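Local coordinates for periplasmic solute binding protein (Pectobacterium atrosepticum, PDB 4RY1), which probably captures a sugar or related solute in the periplasm and delivers it to an ABC-type importer, as other bacterial solute-binding proteins of its family do, at residues L172-G184 against I272-S284. Numbering follows the deposited sequence.
Sequences LTLGRSYMAQKYG and ITIPGAKDSGLTS. With GOL (glycerol), chain E.
Gln-181 reaches from helix 169-183 into the curve of the irregular segment 272-284 and illustrates how one buried amide can organise a loop. Its NE2 donates almost straight to Ile-272 O (2.9 Å, 174° at the hydrogen), on a lone pair and nearly in the amide plane. The second NE2 bond, 3.0 Å to Ser-280 O, arrives from above that carbonyl's plane. OE1 accepts Ile-274 N and also Trp-138 NE1, so both ends of the amide are bonded twice and its flip state is fixed. With CG anti to the carbonyl carbon (chi1 -68°) and the chain extended beyond it, CG passes against Asp-279 O.

Farther along, Gln-181 O takes Lys-278 N at 2.9 Å, while Ile-274 CD1 packs on Lys-182 CB and Tyr-178 CE1. Residues Ile-274 to Ala-277 form a type II beta turn, with Gly-276 at positive phi. In this periplasmic binding protein fold the loop that leads into strand 284-292 of the large mixed sheet packs along helix 169-183.

At the other end Gly-281, at positive phi and without a side chain, brings its CA to 4.2 Å from Ala-180 CB. Its carbonyl is gripped from opposite faces by Ser-177 OG (2.7 Å) and Thr-283 OG1 (2.9 Å). An Asx turn from Asp-279 OD2 to Gly-281 N shapes this approach, and Ser-360 OG and the backbone N of Lys-361 bond the carboxylate. Water 1 bridges Arg-176 NH1 to Leu-282 O, while Asp-186 pairs with Arg-176 NE. A glycerol, probably from crystallisation, links Ser-177 OG with Ile-272 N.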
ATOM      1  N   LEU A 172       1.825  -6.400  10.324  1.00 13.37           N
ATOM      2  CA  LEU A 172       3.223  -5.994  10.583  1.00 13.70           C
ATOM      3  C   LEU A 172       3.324  -4.476  10.606  1.00 15.94           C
ATOM      4  O   LEU A 172       3.991  -3.886  11.450  1.00 15.87           O
ATOM      5  CB  LEU A 172       4.168  -6.551   9.534  1.00 14.77           C
ATOM      6  CG  LEU A 172       5.628  -6.125   9.662  1.00 14.43           C
ATOM      7  CD1 LEU A 172       6.205  -6.673  10.944  1.00 17.47           C
ATOM      8  CD2 LEU A 172       6.408  -6.624   8.457  1.00 18.33           C
ATOM      9  N   THR A 173       2.648  -3.844   9.656  1.00 13.23           N
ATOM     10  CA  THR A 173       2.710  -2.395   9.512  1.00 14.02           C
ATOM     11  C   THR A 173       1.950  -1.723  10.643  1.00 14.69           C
ATOM     12  O   THR A 173       2.359  -0.695  11.162  1.00 15.35           O
ATOM     13  CB  THR A 173       2.159  -1.961   8.142  1.00 12.92           C
ATOM     14  OG1 THR A 173       2.893  -2.647   7.125  1.00 13.41           O
ATOM     15  CG2 THR A 173       2.292  -0.482   7.962  1.00 13.55           C
ATOM     16  N   LEU A 174       0.828  -2.314  11.034  1.00 13.63           N
ATOM     17  CA  LEU A 174       0.064  -1.822  12.186  1.00 13.76           C
ATOM     18  C   LEU A 174       0.939  -1.838  13.465  1.00 15.21           C
ATOM     19  O   LEU A 174       0.977  -0.872  14.234  1.00 16.20           O
ATOM     20  CB  LEU A 174      -1.191  -2.665  12.396  1.00 16.02           C
ATOM     21  CG  LEU A 174      -2.213  -2.147  13.420  1.00 15.27           C
ATOM     22  CD1 LEU A 174      -2.895  -0.877  12.956  1.00 17.28           C
ATOM     23  CD2 LEU A 174      -3.253  -3.214  13.735  1.00 16.33           C
ATOM     24  N   GLY A 175       1.644  -2.948  13.644  1.00 13.87           N
ATOM     25  CA  GLY A 175       2.597  -3.122  14.748  1.00 15.47           C
ATOM     26  C   GLY A 175       3.706  -2.081  14.658  1.00 19.81           C
ATOM     27  O   GLY A 175       4.083  -1.462  15.653  1.00 19.61           O
ATOM     28  N   ARG A 176       4.251  -1.900  13.458  1.00 16.23           N
ATOM     29  CA  ARG A 176       5.277  -0.869  13.229  1.00 16.90           C
ATOM     30  C   ARG A 176       4.783   0.519  13.642  1.00 18.26           C
ATOM     31  O   ARG A 176       5.539   1.310  14.241  1.00 19.33           O
ATOM     32  CB  ARG A 176       5.694  -0.844  11.761  1.00 18.62           C
ATOM     33  CG  ARG A 176       6.786   0.179  11.493  1.00 22.76           C
ATOM     34  CD  ARG A 176       6.402   1.136  10.407  1.00 24.36           C
ATOM     35  NE  ARG A 176       7.324   2.249  10.221  1.00 19.13           N
ATOM     36  CZ  ARG A 176       6.963   3.519  10.263  1.00 18.78           C
ATOM     37  NH1 ARG A 176       5.693   3.854  10.420  1.00 22.37           N
ATOM     38  NH2 ARG A 176       7.873   4.471  10.092  1.00 21.34           N
ATOM     39  N   SER A 177       3.527   0.830  13.320  1.00 17.67           N
ATOM     40  CA  SER A 177       2.949   2.133  13.642  1.00 19.01           C
ATOM     41  C   SER A 177       2.846   2.283  15.173  1.00 20.87           C
ATOM     42  O   SER A 177       3.233   3.315  15.751  1.00 22.05           O
ATOM     43  CB  SER A 177       1.577   2.299  12.952  1.00 19.58           C
ATOM     44  OG  SER A 177       1.044   3.597  13.083  1.00 24.13           O
ATOM     45  N   TYR A 178       2.358   1.230  15.821  1.00 19.26           N
ATOM     46  CA  TYR A 178       2.321   1.168  17.287  1.00 19.96           C
ATOM     47  C   TYR A 178       3.697   1.440  17.911  1.00 20.66           C
ATOM     48  O   TYR A 178       3.841   2.261  18.826  1.00 22.43           O
ATOM     49  CB  TYR A 178       1.816  -0.204  17.750  1.00 20.48           C
ATOM     50  CG  TYR A 178       1.904  -0.446  19.247  1.00 21.93           C
ATOM     51  CD1 TYR A 178       0.944   0.079  20.114  1.00 26.22           C
ATOM     52  CD2 TYR A 178       2.922  -1.237  19.795  1.00 28.52           C
ATOM     53  CE1 TYR A 178       1.009  -0.152  21.479  1.00 25.97           C
ATOM     54  CE2 TYR A 178       2.980  -1.486  21.160  1.00 28.55           C
ATOM     55  CZ  TYR A 178       2.023  -0.935  21.996  1.00 27.06           C
ATOM     56  OH  TYR A 178       2.066  -1.145  23.362  1.00 30.88           O
ATOM     57  N   MET A 179       4.698   0.736  17.411  1.00 19.68           N
ATOM     58  CA  MET A 179       6.059   0.850  17.946  1.00 22.12           C
ATOM     59  C   MET A 179       6.688   2.212  17.662  1.00 21.40           C
ATOM     60  O   MET A 179       7.500   2.709  18.445  1.00 22.14           O
ATOM     61  CB  MET A 179       6.950  -0.266  17.418  1.00 20.97           C
ATOM     62  CG  MET A 179       6.498  -1.669  17.812  1.00 19.80           C
ATOM     63  SD  MET A 179       6.687  -2.147  19.584  1.00 16.44           S
ATOM     64  CE  MET A 179       8.469  -2.398  19.644  1.00 22.16           C
ATOM     65  N   ALA A 180       6.300   2.823  16.549  1.00 19.23           N
ATOM     66  CA  ALA A 180       6.786   4.180  16.235  1.00 19.49           C
ATOM     67  C   ALA A 180       6.193   5.189  17.222  1.00 19.96           C
ATOM     68  O   ALA A 180       6.881   6.100  17.687  1.00 22.66           O
ATOM     69  CB  ALA A 180       6.445   4.572  14.816  1.00 19.54           C
ATOM     70  N   GLN A 181       4.912   5.021  17.523  1.00 19.87           N
ATOM     71  CA  GLN A 181       4.235   5.843  18.535  1.00 20.21           C
ATOM     72  C   GLN A 181       4.864   5.696  19.903  1.00 23.21           C
ATOM     73  O   GLN A 181       5.057   6.675  20.624  1.00 25.77           O
ATOM     74  CB  GLN A 181       2.776   5.452  18.640  1.00 22.13           C
ATOM     75  CG  GLN A 181       1.993   5.822  17.401  1.00 21.05           C
ATOM     76  CD  GLN A 181       0.557   5.376  17.494  1.00 22.99           C
ATOM     77  OE1 GLN A 181       0.133   4.806  18.495  1.00 22.92           O
ATOM     78  NE2 GLN A 181      -0.204   5.632  16.451  1.00 20.40           N
ATOM     79  N   LYS A 182       5.176   4.453  20.244  1.00 22.39           N
ATOM     80  CA  LYS A 182       5.693   4.128  21.589  1.00 22.07           C
ATOM     81  C   LYS A 182       7.131   4.568  21.812  1.00 31.43           C
ATOM     82  O   LYS A 182       7.494   5.096  22.863  1.00 29.26           O
ATOM     83  CB  LYS A 182       5.634   2.621  21.843  1.00 23.14           C
ATOM     84  CG  LYS A 182       6.120   2.238  23.232  1.00 28.67           C
ATOM     85  CD  LYS A 182       5.488   0.953  23.700  1.00 32.28           C
ATOM     86  CE  LYS A 182       5.646   0.813  25.204  1.00 46.84           C
ATOM     87  NZ  LYS A 182       5.964  -0.584  25.572  1.00 39.42           N
ATOM     88  N   TYR A 183       7.948   4.300  20.812  1.00 25.06           N
ATOM     89  CA  TYR A 183       9.393   4.465  20.904  1.00 23.42           C
ATOM     90  C   TYR A 183      10.010   5.509  19.971  1.00 26.57           C
ATOM     91  O   TYR A 183      11.178   5.859  20.144  1.00 26.80           O
ATOM     92  CB  TYR A 183      10.075   3.134  20.633  1.00 22.02           C
ATOM     93  CG  TYR A 183       9.751   2.052  21.628  1.00 29.89           C
ATOM     94  CD1 TYR A 183      10.270   2.105  22.923  1.00 32.46           C
ATOM     95  CD2 TYR A 183       8.956   0.969  21.278  1.00 29.93           C
ATOM     96  CE1 TYR A 183       9.997   1.115  23.836  1.00 42.69           C
ATOM     97  CE2 TYR A 183       8.668  -0.025  22.194  1.00 32.09           C
ATOM     98  CZ  TYR A 183       9.198   0.059  23.472  1.00 28.44           C
ATOM     99  OH  TYR A 183       8.944  -0.899  24.411  1.00 32.11           O
ATOM    100  N   GLY A 184       9.270   5.969  18.963  1.00 25.26           N
ATOM    101  CA  GLY A 184       9.807   6.959  18.025  1.00 67.47           C
ATOM    102  C   GLY A 184      10.926   6.434  17.144  1.00 29.79           C
ATOM    103  O   GLY A 184      11.765   7.219  16.664  1.00 21.95           O
ATOM    104  N   ILE A 272      -5.627   5.308  15.359  1.00 19.16           N
ATOM    105  CA  ILE A 272      -5.431   4.771  16.706  1.00 18.53           C
ATOM    106  C   ILE A 272      -4.057   5.198  17.221  1.00 20.81           C
ATOM    107  O   ILE A 272      -3.037   4.990  16.572  1.00 22.36           O
ATOM    108  CB  ILE A 272      -5.570   3.235  16.735  1.00 20.18           C
ATOM    109  CG1 ILE A 272      -6.952   2.843  16.188  1.00 21.09           C
ATOM    110  CG2 ILE A 272      -5.372   2.705  18.153  1.00 20.28           C
ATOM    111  CD1 ILE A 272      -7.102   1.360  15.942  1.00 20.29           C
ATOM    112  N   THR A 273      -4.034   5.756  18.421  1.00 20.29           N
ATOM    113  CA  THR A 273      -2.794   6.315  18.972  1.00 22.33           C
ATOM    114  C   THR A 273      -2.648   6.026  20.461  1.00 24.16           C
ATOM    115  O   THR A 273      -3.633   5.992  21.194  1.00 26.87           O
ATOM    116  CB  THR A 273      -2.744   7.834  18.745  1.00 23.95           C
ATOM    117  OG1 THR A 273      -2.981   8.113  17.358  1.00 31.98           O
ATOM    118  CG2 THR A 273      -1.408   8.410  19.098  1.00 24.80           C
ATOM    119  N   ILE A 274      -1.407   5.794  20.876  1.00 19.85           N
ATOM    120  CA  ILE A 274      -1.035   5.705  22.302  1.00 21.82           C
ATOM    121  C   ILE A 274      -1.204   7.093  22.898  1.00 24.08           C
ATOM    122  O   ILE A 274      -0.683   8.057  22.352  1.00 24.61           O
ATOM    123  CB  ILE A 274       0.441   5.266  22.506  1.00 25.87           C
ATOM    124  CG1 ILE A 274       0.686   3.840  22.017  1.00 24.63           C
ATOM    125  CG2 ILE A 274       0.828   5.321  23.991  1.00 30.72           C
ATOM    126  CD1 ILE A 274       2.141   3.426  21.939  1.00 31.20           C
ATOM    127  N   PRO A 275      -1.924   7.206  24.028  1.00 21.86           N
ATOM    128  CA  PRO A 275      -1.975   8.503  24.683  1.00 26.27           C
ATOM    129  C   PRO A 275      -0.544   8.978  24.976  1.00 30.22           C
ATOM    130  O   PRO A 275       0.284   8.198  25.444  1.00 29.38           O
ATOM    131  CB  PRO A 275      -2.763   8.209  25.967  1.00 26.84           C
ATOM    132  CG  PRO A 275      -3.579   6.999  25.639  1.00 30.04           C
ATOM    133  CD  PRO A 275      -2.659   6.183  24.786  1.00 25.48           C
ATOM    134  N   GLY A 276      -0.236  10.218  24.620  1.00 26.87           N
ATOM    135  CA  GLY A 276       1.107  10.777  24.840  1.00 33.72           C
ATOM    136  C   GLY A 276       2.173  10.229  23.912  1.00 38.22           C
ATOM    137  O   GLY A 276       3.360  10.239  24.218  1.00 58.72           O
ATOM    138  N   ALA A 277       1.732   9.754  22.759  1.00 28.29           N
ATOM    139  CA  ALA A 277       2.643   9.177  21.780  1.00 23.86           C
ATOM    140  C   ALA A 277       3.749  10.140  21.406  1.00 22.03           C
ATOM    141  O   ALA A 277       3.552  11.346  21.334  1.00 30.26           O
ATOM    142  CB  ALA A 277       1.890   8.767  20.517  1.00 23.72           C
ATOM    143  N   LYS A 278       4.884   9.562  21.077  1.00 26.26           N
ATOM    144  CA  LYS A 278       6.078  10.330  20.690  1.00 36.22           C
ATOM    145  C   LYS A 278       6.055  10.738  19.222  1.00 54.25           C
ATOM    146  O   LYS A 278       6.736  11.677  18.787  1.00 38.68           O
ATOM    147  CB  LYS A 278       7.326   9.498  20.930  1.00 30.67           C
ATOM    148  CG  LYS A 278       7.505   9.012  22.354  1.00 28.26           C
ATOM    149  CD  LYS A 278       8.952   8.585  22.545  1.00 32.90           C
ATOM    150  CE  LYS A 278       9.224   7.774  23.809  1.00 33.53           C
ATOM    151  NZ  LYS A 278       9.775   8.584  24.933  1.00 39.05           N
ATOM    152  N   ASP A 279       5.281   9.987  18.467  1.00 25.64           N
ATOM    153  CA  ASP A 279       5.160  10.148  17.023  1.00 21.71           C
ATOM    154  C   ASP A 279       3.770   9.689  16.633  1.00 23.47           C
ATOM    155  O   ASP A 279       3.188   8.858  17.318  1.00 22.44           O
ATOM    156  CB  ASP A 279       6.172   9.287  16.296  1.00 23.56           C
ATOM    157  CG  ASP A 279       6.276   9.636  14.827  1.00 22.56           C
ATOM    158  OD1 ASP A 279       6.899  10.664  14.501  1.00 23.78           O
ATOM    159  OD2 ASP A 279       5.747   8.887  13.983  1.00 23.47           O
ATOM    160  N   SER A 280       3.244  10.233  15.543  1.00 19.95           N
ATOM    161  CA  SER A 280       1.918   9.830  15.074  1.00 21.20           C
ATOM    162  C   SER A 280       1.909   8.404  14.532  1.00 18.61           C
ATOM    163  O   SER A 280       0.872   7.735  14.542  1.00 21.50           O
ATOM    164  CB  SER A 280       1.421  10.777  13.992  1.00 20.15           C
ATOM    165  OG  SER A 280       2.192  10.622  12.815  1.00 20.48           O
ATOM    166  N   GLY A 281       3.043   7.952  14.021  1.00 17.79           N
ATOM    167  CA  GLY A 281       3.090   6.640  13.378  1.00 17.55           C
ATOM    168  C   GLY A 281       2.348   6.602  12.051  1.00 19.07           C
ATOM    169  O   GLY A 281       2.119   5.531  11.515  1.00 18.52           O
ATOM    170  N   LEU A 282       1.990   7.773  11.518  1.00 17.41           N
ATOM    171  CA  LEU A 282       1.316   7.875  10.217  1.00 16.05           C
ATOM    172  C   LEU A 282       2.208   7.290   9.149  1.00 16.24           C
ATOM    173  O   LEU A 282       3.374   7.639   9.033  1.00 17.20           O
ATOM    174  CB  LEU A 282       0.999   9.330   9.859  1.00 18.59           C
ATOM    175  CG  LEU A 282       0.264   9.587   8.541  1.00 19.43           C
ATOM    176  CD1 LEU A 282      -1.104   8.939   8.585  1.00 23.57           C
ATOM    177  CD2 LEU A 282       0.169  11.069   8.207  1.00 21.93           C
ATOM    178  N   THR A 283       1.639   6.390   8.379  1.00 16.11           N
ATOM    179  CA  THR A 283       2.425   5.541   7.466  1.00 14.72           C
ATOM    180  C   THR A 283       1.965   5.801   6.041  1.00 17.11           C
ATOM    181  O   THR A 283       0.831   5.505   5.679  1.00 14.13           O
ATOM    182  CB  THR A 283       2.254   4.070   7.854  1.00 17.67           C
ATOM    183  OG1 THR A 283       2.673   3.925   9.221  1.00 18.06           O
ATOM    184  CG2 THR A 283       3.075   3.139   6.969  1.00 18.29           C
ATOM    185  N   SER A 284       2.859   6.387   5.264  1.00 13.79           N
ATOM    186  CA  SER A 284       2.573   6.819   3.903  1.00 13.38           C
ATOM    187  C   SER A 284       3.685   6.464   2.938  1.00 14.37           C
ATOM    188  O   SER A 284       4.855   6.375   3.317  1.00 16.38           O
ATOM    189  CB  SER A 284       2.344   8.332   3.830  1.00 15.18           C
ATOM    190  OG  SER A 284       1.393   8.804   4.773  1.00 17.72           O
TER
HETATM  191  C1  GOL E 503      -4.090   3.139  12.995  0.50 23.82           C
HETATM  192  O1  GOL E 503      -5.379   3.776  12.991  0.50 23.82           O
HETATM  193  C2  GOL E 503      -2.839   3.975  13.329  0.50 25.40           C
HETATM  194  O2  GOL E 503      -3.149   5.122  14.094  0.50 30.95           O
HETATM  195  C3  GOL E 503      -2.136   4.614  12.140  0.50 23.85           C
HETATM  196  O3  GOL E 503      -1.264   3.635  11.578  0.50 22.91           O
HETATM  197  O   HOH W   1       5.570   6.591  10.342  1.00 24.51           O